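Local coordinates for FG41 Malonate Semialdehyde Decarboxylase (Coryneform bacterium, PDB 3MJZ), which is an enzyme of the tautomerase superfamily (MIF clan), a trimer whose subunits each combine two beta-alpha-beta units in one mixed sheet, at residues I3-T8 / A18-V23; S9-E14 / S62-I67; D25-V30 / Q82-A87; V66-F71 / V102-T107; F71-R76 / T107-H112. All coordinates share one frame; numbering follows the deposited sequence.

Interaction 1: residues I3-T8 / A18-V23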
# COMPACT_ATOMS: atom_id res chain seq x y z
N ILE A 3 1.67 -8.11 4.66
CA ILE A 3 0.92 -7.34 5.67
C ILE A 3 1.68 -6.06 5.97
O ILE A 3 2.85 -6.08 6.32
CB ILE A 3 0.60 -8.16 6.95
CG1 ILE A 3 -0.29 -9.34 6.59
CG2 ILE A 3 -0.14 -7.36 7.98
CD1 ILE A 3 0.48 -10.55 6.41
N ARG A 4 0.99 -4.95 5.74
CA ARG A 4 1.49 -3.65 6.08
C ARG A 4 0.82 -3.29 7.38
O ARG A 4 -0.41 -3.06 7.41
CB ARG A 4 1.13 -2.62 4.98
CG ARG A 4 1.87 -2.83 3.67
CD ARG A 4 1.76 -1.66 2.69
NE ARG A 4 2.49 -2.03 1.49
CZ ARG A 4 3.76 -1.73 1.26
NH1 ARG A 4 4.45 -1.00 2.12
NH2 ARG A 4 4.34 -2.15 0.15
N ILE A 5 1.61 -3.30 8.45
CA ILE A 5 1.11 -2.87 9.77
C ILE A 5 1.55 -1.45 10.05
O ILE A 5 2.74 -1.18 10.27
CB ILE A 5 1.53 -3.80 10.94
CG1 ILE A 5 1.07 -5.24 10.67
CG2 ILE A 5 0.94 -3.31 12.25
CD1 ILE A 5 2.13 -6.19 10.58
N ASP A 6 0.58 -0.54 10.03
CA ASP A 6 0.86 0.85 10.33
C ASP A 6 0.38 1.22 11.74
O ASP A 6 -0.82 1.22 12.02
CB ASP A 6 0.29 1.76 9.24
CG ASP A 6 1.12 1.72 7.96
OD1 ASP A 6 2.05 2.55 7.86
OD2 ASP A 6 0.84 0.87 7.06
N LEU A 7 1.33 1.50 12.62
CA LEU A 7 1.02 1.75 14.02
C LEU A 7 1.69 3.04 14.48
O LEU A 7 2.21 3.76 13.66
CB LEU A 7 1.37 0.55 14.90
CG LEU A 7 2.74 -0.14 14.94
CD1 LEU A 7 2.67 -1.22 16.00
CD2 LEU A 7 3.07 -0.78 13.63
N THR A 8 1.68 3.32 15.78
CA THR A 8 2.13 4.60 16.30
C THR A 8 3.40 4.52 17.18
O THR A 8 3.69 3.52 17.82
CB THR A 8 0.99 5.32 17.10
OG1 THR A 8 0.52 4.45 18.16
CG2 THR A 8 -0.16 5.73 16.16
N ALA A 18 5.37 -7.76 19.09
CA ALA A 18 4.36 -8.68 19.62
C ALA A 18 3.06 -8.55 18.87
O ALA A 18 2.36 -9.55 18.67
CB ALA A 18 4.13 -8.42 21.10
N ILE A 19 2.73 -7.32 18.47
CA ILE A 19 1.55 -7.03 17.64
C ILE A 19 1.71 -7.80 16.33
O ILE A 19 0.82 -8.54 15.93
CB ILE A 19 1.37 -5.48 17.40
CG1 ILE A 19 0.75 -4.79 18.61
CG2 ILE A 19 0.50 -5.19 16.19
CD1 ILE A 19 1.13 -3.33 18.73
N ALA A 20 2.88 -7.65 15.71
CA ALA A 20 3.21 -8.30 14.45
C ALA A 20 3.19 -9.83 14.55
O ALA A 20 2.79 -10.51 13.61
CB ALA A 20 4.56 -7.79 13.91
N ASP A 21 3.60 -10.36 15.70
CA ASP A 21 3.54 -11.80 15.98
C ASP A 21 2.12 -12.34 16.08
O ASP A 21 1.81 -13.39 15.53
CB ASP A 21 4.34 -12.13 17.25
CG ASP A 21 5.83 -11.92 17.06
OD1 ASP A 21 6.34 -12.06 15.94
OD2 ASP A 21 6.52 -11.62 18.04
N ALA A 22 1.26 -11.60 16.77
CA ALA A 22 -0.14 -11.98 16.99
C ALA A 22 -0.94 -12.01 15.68
O ALA A 22 -1.82 -12.87 15.50
CB ALA A 22 -0.81 -10.99 17.99
N VAL A 23 -0.64 -11.06 14.80
CA VAL A 23 -1.32 -10.96 13.51
C VAL A 23 -0.89 -12.15 12.65
O VAL A 23 -1.74 -12.84 12.08
CB VAL A 23 -1.04 -9.59 12.82
CG1 VAL A 23 -1.64 -9.54 11.43
CG2 VAL A 23 -1.58 -8.47 13.66
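Ile-5 and Ala-20 bring strand 3-8 and helix segment 18-23 closest together, with their CA atoms 7.5 Å apart. The axes of the two short segments approach to 10.4 Å, and their N-to-C directions differ by 144°, so the chain turns back across the sheet in a roughly antiparallel sense. This is the first half of a beta-alpha-beta unit of the tautomerase fold, in which helix 13-30 connects strand 2-8 to its parallel neighbour 39-45. Alternation along the strand sends the CB atoms of Ile-3, Ile-5 and Leu-7 toward the helix. Arg-4 and Asp-6 belong to the other face of the sheet, where Asp-6 forms a salt bridge with Arg-4 of the second subunit, and Arg-4 one with Asp-6 of the third subunit.

No hydrogen bond crosses the contact, and every side-chain approach is apolar. At one end Ile-3 CG2 faces Val-23 CG1 at 4.3 Å. Ile-5 divides its branches between two residues: CG2 lies 4.4 Å from Ile-19 CG2, while CD1 reaches toward the CB of Ala-20. Ile-19 and Val-23 also touch Leu-92 and Ile-88 of helix 78-92, respectively. At the far end Leu-7 holds CG between its backbone N and carbonyl carbon (chi1 54°), which directs the branch at the helix, and its CD1 meets Ile-19 CD1 tip to tip at 3.8 Å.

Interaction 2: residues S9-E14 / S62-I67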
# COMPACT_ATOMS: atom_id res chain seq x y z
N SER A 9 4.11 5.64 17.21
CA SER A 9 5.43 5.75 17.81
C SER A 9 5.46 5.60 19.32
O SER A 9 6.50 5.28 19.90
CB SER A 9 6.01 7.10 17.42
OG SER A 9 7.39 6.99 17.17
N ASP A 10 4.32 5.84 19.97
CA ASP A 10 4.24 5.64 21.43
C ASP A 10 4.30 4.17 21.88
O ASP A 10 4.54 3.89 23.06
CB ASP A 10 2.99 6.33 22.01
CG ASP A 10 1.71 5.72 21.50
OD1 ASP A 10 1.35 5.95 20.33
OD2 ASP A 10 1.05 5.02 22.29
N ARG A 11 4.07 3.23 20.96
CA ARG A 11 4.03 1.82 21.30
C ARG A 11 5.45 1.31 21.33
O ARG A 11 6.24 1.62 20.43
CB ARG A 11 3.15 1.03 20.32
CG ARG A 11 1.69 1.21 20.63
CD ARG A 11 0.76 0.34 19.82
NE ARG A 11 -0.38 -0.04 20.65
CZ ARG A 11 -1.62 0.38 20.46
NH1 ARG A 11 -1.89 1.16 19.44
NH2 ARG A 11 -2.59 0.00 21.27
N SER A 12 5.80 0.57 22.38
CA SER A 12 7.19 0.14 22.51
C SER A 12 7.53 -0.80 21.35
O SER A 12 6.69 -1.58 20.91
CB SER A 12 7.46 -0.52 23.86
OG SER A 12 6.94 -1.84 23.89
N ARG A 13 8.77 -0.68 20.85
CA ARG A 13 9.33 -1.55 19.82
C ARG A 13 9.10 -3.01 20.15
O ARG A 13 8.92 -3.82 19.25
CB ARG A 13 10.82 -1.25 19.55
CG ARG A 13 11.65 -0.77 20.75
CD ARG A 13 11.37 0.72 21.13
NE ARG A 13 11.86 1.09 22.46
CZ ARG A 13 11.57 0.44 23.59
NH1 ARG A 13 10.80 -0.65 23.60
NH2 ARG A 13 12.06 0.87 24.74
N GLU A 14 9.06 -3.32 21.44
CA GLU A 14 8.76 -4.66 21.93
C GLU A 14 7.31 -5.04 21.66
O GLU A 14 7.04 -6.13 21.13
CB GLU A 14 9.03 -4.76 23.44
CG GLU A 14 10.34 -4.09 23.93
CD GLU A 14 11.56 -4.41 23.06
OE1 GLU A 14 12.54 -3.62 23.10
OE2 GLU A 14 11.55 -5.44 22.34
N SER A 62 -8.38 5.60 20.88
CA SER A 62 -7.19 6.31 21.38
C SER A 62 -6.27 6.70 20.20
O SER A 62 -6.38 6.14 19.13
CB SER A 62 -6.45 5.47 22.41
OG SER A 62 -5.94 4.27 21.82
N PRO A 63 -5.33 7.64 20.40
CA PRO A 63 -4.34 7.98 19.34
C PRO A 63 -3.56 6.77 18.80
O PRO A 63 -3.09 6.78 17.63
CB PRO A 63 -3.35 8.88 20.08
CG PRO A 63 -4.17 9.49 21.20
CD PRO A 63 -5.12 8.45 21.63
N SER A 64 -3.42 5.75 19.63
CA SER A 64 -2.58 4.63 19.31
C SER A 64 -3.32 3.64 18.40
O SER A 64 -3.55 2.49 18.77
CB SER A 64 -2.07 3.98 20.61
OG SER A 64 -1.48 4.95 21.48
N VAL A 65 -3.69 4.11 17.20
CA VAL A 65 -4.37 3.26 16.18
C VAL A 65 -3.41 2.26 15.55
O VAL A 65 -2.22 2.57 15.37
CB VAL A 65 -5.02 4.11 15.07
CG1 VAL A 65 -5.58 3.23 13.97
CG2 VAL A 65 -6.14 5.02 15.63
N VAL A 66 -3.90 1.06 15.27
CA VAL A 66 -3.15 0.00 14.55
C VAL A 66 -3.94 -0.39 13.31
O VAL A 66 -4.97 -1.06 13.41
CB VAL A 66 -2.93 -1.26 15.43
CG1 VAL A 66 -2.13 -2.32 14.67
CG2 VAL A 66 -2.22 -0.91 16.73
N ILE A 67 -3.47 0.05 12.14
CA ILE A 67 -4.10 -0.27 10.87
C ILE A 67 -3.32 -1.41 10.21
O ILE A 67 -2.13 -1.27 9.94
CB ILE A 67 -4.19 0.99 9.96
CG1 ILE A 67 -5.13 2.03 10.59
CG2 ILE A 67 -4.68 0.64 8.55
CD1 ILE A 67 -4.80 3.46 10.28
O HOH W 1 -0.45 2.20 17.50
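Asp-10 and Arg-11 both reach Ser-64, one at its hydroxyl and the other past its CB. Ser-64 OG donates to Asp-10 OD2 over 2.7 Å; the oxygen is met on its syn side, with the donor 21° out of the carboxylate plane. The other carboxylate oxygen of Asp-10, OD1, is hydrogen-bonded to Thr-8 OG1, so both oxygens have a partner.

The guanidinium of Arg-11 lies between two aliphatic groups, with Ser-64 CB over one face and Val-66 CG2 over the opposite one, the latter 3.4 Å from Arg-11 NH1. In the plane of the group, at its edge, a water accepts from Arg-11 NH1 at 2.6 Å, although the exact place of NH1 is uncertain, because it is modelled too close to Ser-64 O. The same water donates to Val-65 O at 2.8 Å and, as modelled, joins the guanidinium to the backbone entering strand 66-73. NH2 is held separately, by the carbonyl of Gly-96.

These residues belong to the loop that takes the chain from strand 2-8 into helix 13-30, and to the one that leads into strand 66-73, the antiparallel neighbour of strand 2-8 in the mixed tautomerase sheet. Ser-64 is the centre of an inverse gamma turn, closed by a weak bond from Val-65 N to Pro-63 O of 2.8 Å. One residue beyond Arg-11, Ser-12 occupies the N-cap position of helix 13-30, its OG hydrogen-bonded to the backbone N of Gln-15.

Interaction 3: residues D25-V30 / Q82-A87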
# COMPACT_ATOMS: atom_id res chain seq x y z
N ASP A 25 0.35 -15.16 13.65
CA ASP A 25 -0.22 -16.35 14.30
C ASP A 25 -1.73 -16.49 14.07
O ASP A 25 -2.27 -17.61 13.95
CB ASP A 25 0.06 -16.34 15.81
CG ASP A 25 1.54 -16.52 16.15
OD1 ASP A 25 2.33 -17.02 15.30
OD2 ASP A 25 1.91 -16.18 17.29
N ALA A 26 -2.41 -15.35 14.01
CA ALA A 26 -3.83 -15.33 13.67
C ALA A 26 -4.08 -15.79 12.22
O ALA A 26 -4.98 -16.58 11.95
CB ALA A 26 -4.40 -13.94 13.92
N LEU A 27 -3.25 -15.29 11.31
CA LEU A 27 -3.34 -15.67 9.90
C LEU A 27 -3.08 -17.16 9.67
O LEU A 27 -3.77 -17.78 8.88
CB LEU A 27 -2.37 -14.83 9.06
CG LEU A 27 -2.76 -13.53 8.35
CD1 LEU A 27 -4.10 -12.95 8.79
CD2 LEU A 27 -1.64 -12.53 8.52
N VAL A 28 -2.08 -17.71 10.36
CA VAL A 28 -1.71 -19.13 10.23
C VAL A 28 -2.78 -20.07 10.79
O VAL A 28 -2.95 -21.19 10.29
CB VAL A 28 -0.36 -19.46 10.91
CG1 VAL A 28 0.06 -20.87 10.58
CG2 VAL A 28 0.73 -18.50 10.47
N GLU A 29 -3.47 -19.61 11.83
CA GLU A 29 -4.58 -20.34 12.44
C GLU A 29 -5.80 -20.33 11.52
O GLU A 29 -6.40 -21.37 11.29
CB GLU A 29 -4.91 -19.73 13.80
CG GLU A 29 -6.25 -20.12 14.47
CD GLU A 29 -6.64 -19.14 15.59
OE1 GLU A 29 -7.85 -18.76 15.66
OE2 GLU A 29 -5.74 -18.71 16.38
N VAL A 30 -6.16 -19.18 10.97
CA VAL A 30 -7.40 -19.06 10.20
C VAL A 30 -7.24 -19.44 8.71
O VAL A 30 -8.00 -20.27 8.20
CB VAL A 30 -8.06 -17.67 10.36
CG1 VAL A 30 -9.39 -17.60 9.58
CG2 VAL A 30 -8.30 -17.36 11.83
N GLN A 82 -14.07 -12.71 7.88
CA GLN A 82 -14.67 -12.35 9.16
C GLN A 82 -13.91 -13.05 10.27
O GLN A 82 -13.54 -12.42 11.28
CB GLN A 82 -16.14 -12.75 9.20
CG GLN A 82 -17.04 -12.07 8.18
CD GLN A 82 -18.52 -12.36 8.41
OE1 GLN A 82 -19.13 -13.19 7.73
NE2 GLN A 82 -19.10 -11.69 9.40
N ARG A 83 -13.66 -14.34 10.09
CA ARG A 83 -12.89 -15.12 11.06
C ARG A 83 -11.47 -14.57 11.25
O ARG A 83 -10.97 -14.58 12.36
CB ARG A 83 -12.87 -16.59 10.67
CG ARG A 83 -14.13 -17.37 11.03
CD ARG A 83 -14.04 -18.79 10.43
NE ARG A 83 -12.87 -19.54 10.90
CZ ARG A 83 -12.19 -20.44 10.18
NH1 ARG A 83 -12.55 -20.71 8.93
NH2 ARG A 83 -11.15 -21.06 10.71
N VAL A 84 -10.85 -14.10 10.16
CA VAL A 84 -9.54 -13.40 10.20
C VAL A 84 -9.57 -12.05 10.96
O VAL A 84 -8.66 -11.76 11.75
CB VAL A 84 -8.94 -13.18 8.75
CG1 VAL A 84 -7.75 -12.22 8.77
CG2 VAL A 84 -8.53 -14.50 8.11
N PHE A 85 -10.59 -11.22 10.71
CA PHE A 85 -10.73 -9.96 11.47
C PHE A 85 -10.84 -10.25 12.97
O PHE A 85 -10.15 -9.63 13.79
CB PHE A 85 -11.95 -9.14 11.00
CG PHE A 85 -11.95 -8.79 9.51
CD1 PHE A 85 -10.78 -8.39 8.87
CD2 PHE A 85 -13.12 -8.82 8.79
CE1 PHE A 85 -10.80 -8.05 7.52
CE2 PHE A 85 -13.14 -8.50 7.44
CZ PHE A 85 -11.98 -8.11 6.81
N ALA A 86 -11.71 -11.20 13.33
CA ALA A 86 -11.99 -11.58 14.73
C ALA A 86 -10.75 -12.11 15.41
O ALA A 86 -10.42 -11.69 16.52
CB ALA A 86 -13.13 -12.61 14.81
N ALA A 87 -10.04 -13.02 14.75
CA ALA A 87 -8.91 -13.67 15.38
C ALA A 87 -7.72 -12.72 15.55
O ALA A 87 -7.01 -12.79 16.55
CB ALA A 87 -8.52 -14.91 14.62
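Val-30 anchors a helix-to-helix contact between segment 25-30, the last turns of helix 13-30, and segment 82-87 in the middle of helix 78-92. The segment axes come within 9.2 Å, and their N-to-C directions differ by 145°, so the two segments run roughly antiparallel. No hydrogen bond passes between them.

Val-30 buries more surface than any other residue of the contact and uses both methyl groups. Its CG1, anti to the backbone N (chi1 -178°), meets Val-84 CG2 at 3.5 Å and also lies against the CB of Arg-83. The other methyl, Val-30 CG2, touches Ala-87 CB at 3.7 Å. Because Val-30 also touches Thr-80, it sits as a knob in the hole formed by Thr-80, Arg-83, Val-84 and Ala-87 of the facing helix.

Arg-83 folds back over this knob through a bend at chi3 (59°), which brings its guanidinium to lie flat above Val-30, whose CG1 is 3.9 Å from the plane and under its centre. Glu-29 is on the same exposed side, but Glu-29 OE1 and Arg-83 NH2 remain 6.4 Å apart, so opposite charges are near each other without a salt bridge.

Toward the interior, Leu-27 CD1 crosses Val-84 CG1 at 3.7 Å. At the other end of the contact two small residues allow close backbones: the CA atoms of Ala-26 and Ala-87 are 5.6 Å apart, with Ala-26 CB resting against Ala-87 CB. Phe-85 packs on Ile-104 and Ile-106 of the sheet. Two roughly antiparallel helices laid together against a beta sheet are typical of the tautomerase fold, in which each helix belongs to one beta-alpha-beta unit.

Interaction 4: residues V66-F71 / V102-T107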
# COMPACT_ATOMS: atom_id res chain seq x y z
N VAL A 66 -3.90 1.06 15.27
CA VAL A 66 -3.15 0.00 14.55
C VAL A 66 -3.94 -0.39 13.31
O VAL A 66 -4.97 -1.06 13.41
CB VAL A 66 -2.93 -1.26 15.43
CG1 VAL A 66 -2.13 -2.32 14.67
CG2 VAL A 66 -2.22 -0.91 16.73
N ILE A 67 -3.47 0.05 12.14
CA ILE A 67 -4.10 -0.27 10.87
C ILE A 67 -3.32 -1.41 10.21
O ILE A 67 -2.13 -1.27 9.94
CB ILE A 67 -4.19 0.99 9.96
CG1 ILE A 67 -5.13 2.03 10.59
CG2 ILE A 67 -4.68 0.64 8.55
CD1 ILE A 67 -4.80 3.46 10.28
N ILE A 68 -4.01 -2.53 9.98
CA ILE A 68 -3.47 -3.74 9.31
C ILE A 68 -4.11 -3.88 7.92
O ILE A 68 -5.31 -4.01 7.80
CB ILE A 68 -3.80 -5.08 10.09
CG1 ILE A 68 -3.86 -4.88 11.62
CG2 ILE A 68 -2.86 -6.19 9.72
CD1 ILE A 68 -2.60 -4.42 12.19
N HIS A 69 -3.27 -3.86 6.89
CA HIS A 69 -3.66 -3.92 5.49
C HIS A 69 -3.12 -5.25 4.95
O HIS A 69 -1.90 -5.47 4.84
CB HIS A 69 -3.04 -2.72 4.78
CG HIS A 69 -3.71 -2.34 3.49
ND1 HIS A 69 -4.54 -3.18 2.78
CD2 HIS A 69 -3.60 -1.21 2.75
CE1 HIS A 69 -4.95 -2.58 1.68
NE2 HIS A 69 -4.38 -1.39 1.63
N VAL A 70 -4.04 -6.16 4.66
CA VAL A 70 -3.68 -7.51 4.25
C VAL A 70 -3.76 -7.62 2.73
O VAL A 70 -4.79 -7.30 2.11
CB VAL A 70 -4.60 -8.54 4.94
CG1 VAL A 70 -4.22 -9.94 4.55
CG2 VAL A 70 -4.52 -8.37 6.46
N PHE A 71 -2.63 -7.99 2.13
CA PHE A 71 -2.56 -8.22 0.69
C PHE A 71 -2.44 -9.72 0.48
O PHE A 71 -1.42 -10.31 0.78
CB PHE A 71 -1.37 -7.49 0.06
CG PHE A 71 -1.49 -6.00 0.09
CD1 PHE A 71 -1.04 -5.28 1.19
CD2 PHE A 71 -2.04 -5.32 -0.98
CE1 PHE A 71 -1.15 -3.90 1.23
CE2 PHE A 71 -2.15 -3.93 -0.95
CZ PHE A 71 -1.70 -3.22 0.16
N VAL A 102 -8.27 -1.13 16.45
CA VAL A 102 -7.85 -1.99 15.34
C VAL A 102 -8.65 -1.65 14.08
O VAL A 102 -9.88 -1.49 14.12
CB VAL A 102 -8.00 -3.52 15.64
CG1 VAL A 102 -7.20 -4.37 14.62
CG2 VAL A 102 -7.56 -3.86 17.06
N PHE A 103 -7.96 -1.53 12.95
CA PHE A 103 -8.62 -1.33 11.65
C PHE A 103 -7.93 -2.27 10.67
O PHE A 103 -6.68 -2.32 10.64
CB PHE A 103 -8.52 0.15 11.24
CG PHE A 103 -9.16 0.47 9.91
CD1 PHE A 103 -10.47 0.91 9.83
CD2 PHE A 103 -8.43 0.36 8.72
CE1 PHE A 103 -11.03 1.23 8.61
CE2 PHE A 103 -8.99 0.67 7.49
CZ PHE A 103 -10.29 1.10 7.44
N ILE A 104 -8.73 -3.06 9.93
CA ILE A 104 -8.22 -4.05 8.95
C ILE A 104 -8.82 -3.87 7.55
O ILE A 104 -10.03 -3.73 7.39
CB ILE A 104 -8.50 -5.55 9.37
CG1 ILE A 104 -8.62 -5.72 10.89
CG2 ILE A 104 -7.50 -6.53 8.69
CD1 ILE A 104 -7.60 -6.55 11.53
N ALA A 105 -7.96 -3.90 6.53
CA ALA A 105 -8.34 -3.84 5.11
C ALA A 105 -7.65 -4.97 4.33
O ALA A 105 -6.48 -5.30 4.58
CB ALA A 105 -7.95 -2.51 4.53
N ILE A 106 -8.39 -5.57 3.41
CA ILE A 106 -7.89 -6.65 2.59
C ILE A 106 -7.90 -6.18 1.15
O ILE A 106 -8.91 -5.67 0.68
CB ILE A 106 -8.74 -7.94 2.60
CG1 ILE A 106 -9.20 -8.37 4.00
CG2 ILE A 106 -7.99 -9.06 1.87
CD1 ILE A 106 -8.13 -8.74 4.93
N THR A 107 -6.78 -6.38 0.48
CA THR A 107 -6.66 -6.12 -0.94
C THR A 107 -6.19 -7.40 -1.62
O THR A 107 -5.23 -8.04 -1.18
CB THR A 107 -5.71 -4.96 -1.23
OG1 THR A 107 -6.18 -3.80 -0.54
CG2 THR A 107 -5.68 -4.67 -2.73
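Val-66 to Phe-71 pair in register with Val-102 to Thr-107 as parallel strands, their segment axes 16° apart. Five backbone bonds zigzag across, from Phe-103 N to Val-66 O (3.1 Å) through to Thr-107 N to Val-70 O (2.7 Å). Ala-105 O receives Val-70 N over 2.6 Å and, from the side chain, His-69 ND1 in a weak bond of 3.4 Å.

Aromatic contacts lie on the face carrying Ile-67, His-69 and Phe-71. The His-69 ring, its CG anti to the backbone N (chi1 -159°), leans toward the partner strand, where Ala-105 CB makes a CH-pi contact over one face. Over the other face stands Phe-71 CZ, 3.5 Å above the ring plane. Phe-71 also lies alongside Thr-107, its CD2 3.7 Å from Thr-107 CB. Phe-71 of the second subunit meets the His-69 ring edge-to-face.

Apolar contacts occur on both faces: Ile-67 CG2 lies beside Phe-103 CD2, and on the face of Val-66, Ile-68 and Val-70, Val-70 CB touches Ile-106 CD1 at 3.5 Å, while Ile-104 reaches the helix residues Phe-85 and Ile-88.

Adjacent parallel strands joined through helix 78-92 make this a beta-alpha-beta unit of the tautomerase fold.

Interaction 5: residues F71-R76 / T107-H112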
# COMPACT_ATOMS: atom_id res chain seq x y z
N PHE A 71 -2.63 -7.99 2.13
CA PHE A 71 -2.56 -8.22 0.69
C PHE A 71 -2.44 -9.72 0.48
O PHE A 71 -1.42 -10.31 0.78
CB PHE A 71 -1.37 -7.49 0.06
CG PHE A 71 -1.49 -6.00 0.09
CD1 PHE A 71 -1.04 -5.28 1.19
CD2 PHE A 71 -2.04 -5.32 -0.98
CE1 PHE A 71 -1.15 -3.90 1.23
CE2 PHE A 71 -2.15 -3.93 -0.95
CZ PHE A 71 -1.70 -3.22 0.16
N THR A 72 -3.50 -10.32 -0.04
CA THR A 72 -3.56 -11.76 -0.17
C THR A 72 -4.24 -12.18 -1.49
O THR A 72 -4.91 -11.37 -2.15
CB THR A 72 -4.24 -12.39 1.07
OG1 THR A 72 -3.95 -13.80 1.13
CG2 THR A 72 -5.75 -12.16 1.05
N GLN A 73 -4.04 -13.44 -1.86
CA GLN A 73 -4.68 -14.06 -3.03
C GLN A 73 -6.19 -14.08 -2.90
O GLN A 73 -6.73 -14.26 -1.81
CB GLN A 73 -4.16 -15.49 -3.24
CG GLN A 73 -2.68 -15.55 -3.41
CD GLN A 73 -2.14 -16.95 -3.40
OE1 GLN A 73 -2.35 -17.73 -4.33
NE2 GLN A 73 -1.38 -17.27 -2.35
N ALA A 74 -6.86 -13.88 -4.04
CA ALA A 74 -8.32 -13.99 -4.13
C ALA A 74 -8.76 -15.43 -3.80
O ALA A 74 -7.98 -16.37 -3.95
CB ALA A 74 -8.77 -13.60 -5.53
N GLY A 75 -9.99 -15.59 -3.31
CA GLY A 75 -10.54 -16.92 -3.11
C GLY A 75 -10.98 -17.28 -1.71
O GLY A 75 -11.70 -18.28 -1.52
N ARG A 76 -10.54 -16.50 -0.73
CA ARG A 76 -11.01 -16.65 0.66
C ARG A 76 -12.47 -16.22 0.74
O ARG A 76 -12.85 -15.17 0.20
CB ARG A 76 -10.12 -15.85 1.64
CG ARG A 76 -8.87 -16.59 2.17
CD ARG A 76 -7.91 -16.97 1.07
NE ARG A 76 -6.59 -17.47 1.49
CZ ARG A 76 -6.36 -18.61 2.14
NH1 ARG A 76 -7.37 -19.39 2.55
NH2 ARG A 76 -5.12 -18.96 2.42
N THR A 107 -6.78 -6.38 0.48
CA THR A 107 -6.66 -6.12 -0.94
C THR A 107 -6.19 -7.40 -1.62
O THR A 107 -5.23 -8.04 -1.18
CB THR A 107 -5.71 -4.96 -1.23
OG1 THR A 107 -6.18 -3.80 -0.54
CG2 THR A 107 -5.68 -4.67 -2.73
N GLU A 108 -6.88 -7.76 -2.70
CA GLU A 108 -6.71 -9.07 -3.32
C GLU A 108 -5.93 -9.05 -4.63
O GLU A 108 -5.97 -8.07 -5.41
CB GLU A 108 -8.09 -9.71 -3.53
CG GLU A 108 -8.85 -9.98 -2.21
CD GLU A 108 -10.01 -10.91 -2.41
OE1 GLU A 108 -10.77 -10.71 -3.38
OE2 GLU A 108 -10.16 -11.86 -1.61
N ASN A 109 -5.21 -10.15 -4.85
CA ASN A 109 -4.56 -10.39 -6.12
C ASN A 109 -4.65 -11.85 -6.59
O ASN A 109 -5.58 -12.57 -6.21
CB ASN A 109 -3.13 -9.77 -6.18
CG ASN A 109 -2.10 -10.41 -5.20
OD1 ASN A 109 -2.33 -11.45 -4.57
ND2 ASN A 109 -0.94 -9.78 -5.11
N ALA A 110 -3.69 -12.28 -7.40
CA ALA A 110 -3.64 -13.64 -7.92
C ALA A 110 -2.29 -14.34 -7.60
O ALA A 110 -1.28 -13.67 -7.35
CB ALA A 110 -3.93 -13.65 -9.43
N PRO A 111 -2.29 -15.69 -7.58
CA PRO A 111 -1.07 -16.46 -7.37
C PRO A 111 0.09 -16.08 -8.29
O PRO A 111 1.26 -16.17 -7.89
CB PRO A 111 -1.50 -17.90 -7.59
CG PRO A 111 -2.89 -17.85 -8.10
CD PRO A 111 -3.47 -16.56 -7.68
N HIS A 112 -0.22 -15.65 -9.51
CA HIS A 112 0.81 -15.25 -10.47
C HIS A 112 1.39 -13.85 -10.23
O HIS A 112 2.26 -13.37 -10.98
CB HIS A 112 0.32 -15.46 -11.92
CG HIS A 112 -1.05 -14.94 -12.20
ND1 HIS A 112 -1.31 -13.61 -12.44
CD2 HIS A 112 -2.24 -15.58 -12.35
CE1 HIS A 112 -2.60 -13.44 -12.68
NE2 HIS A 112 -3.19 -14.62 -12.63
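Phe-71, packed beside Thr-107, opens the last part of the parallel pairing, where the strand axes have splayed to 39°. Thr-72 bonds to the partner strand through both its backbone N and its O: Thr-72 N donates to Thr-107 O at 3.1 Å, and Thr-72 O accepts Asn-109 N at 3.0 Å. The latter donor is tilted 29° from the carbonyl plane, and the CA-H of Glu-108 points at the same oxygen.

At Gln-73 the side chains of the paired residues diverge. Its chain runs out extended across Pro-111, and Gln-73 OE1 lies 3.4 Å from Pro-111 CB. Ala-74 makes the final backbone bond, Ala-74 N to Asn-109 O, at 2.8 Å. The carboxylate of Glu-108 passes alongside, Glu-108 OE2 being 3.8 Å from Ala-74 CA, but that oxygen has its salt bridge with Lys-81. Gly-75 then turns the chain with a positive phi of 122°, and Arg-76 leads its end away from the contact to a weak hydrogen bond with Leu-31 O.

Both strands, 66-73 and 102-109, thus run out together. Tyr-123 of helix 122-125 touches Gln-73 and Pro-111, Lys-81 of helix 78-92 holds Glu-108, and Asn-109 ND2 hydrogen-bonds to Ile-106 O of the third subunit.

How the interactions relate
Strand 66-73 runs through interactions 2, 4 and 5 in turn, from its entrance to its exit; the centres of interactions 2 and 5 lie about 28 Å apart, on opposite sides of the chain's centre. Interactions 4 and 5 share Phe-71 and Thr-107. Interaction 1 joins this sheet because strand 2-8 is the antiparallel neighbour of 66-73, with Arg-4 O and His-69 N probably hydrogen-bonded. Helix 13-30 serves interactions 1, 2 and 3, while helix 78-92 links interaction 3 to interaction 4 through Phe-85. Along the chain, interaction 1 closes before interactions 3, 4 and 5 begin. The two beta-alpha-beta units meet through neighbouring strands 2-8 and 66-73 and through the helix contact of interaction 3.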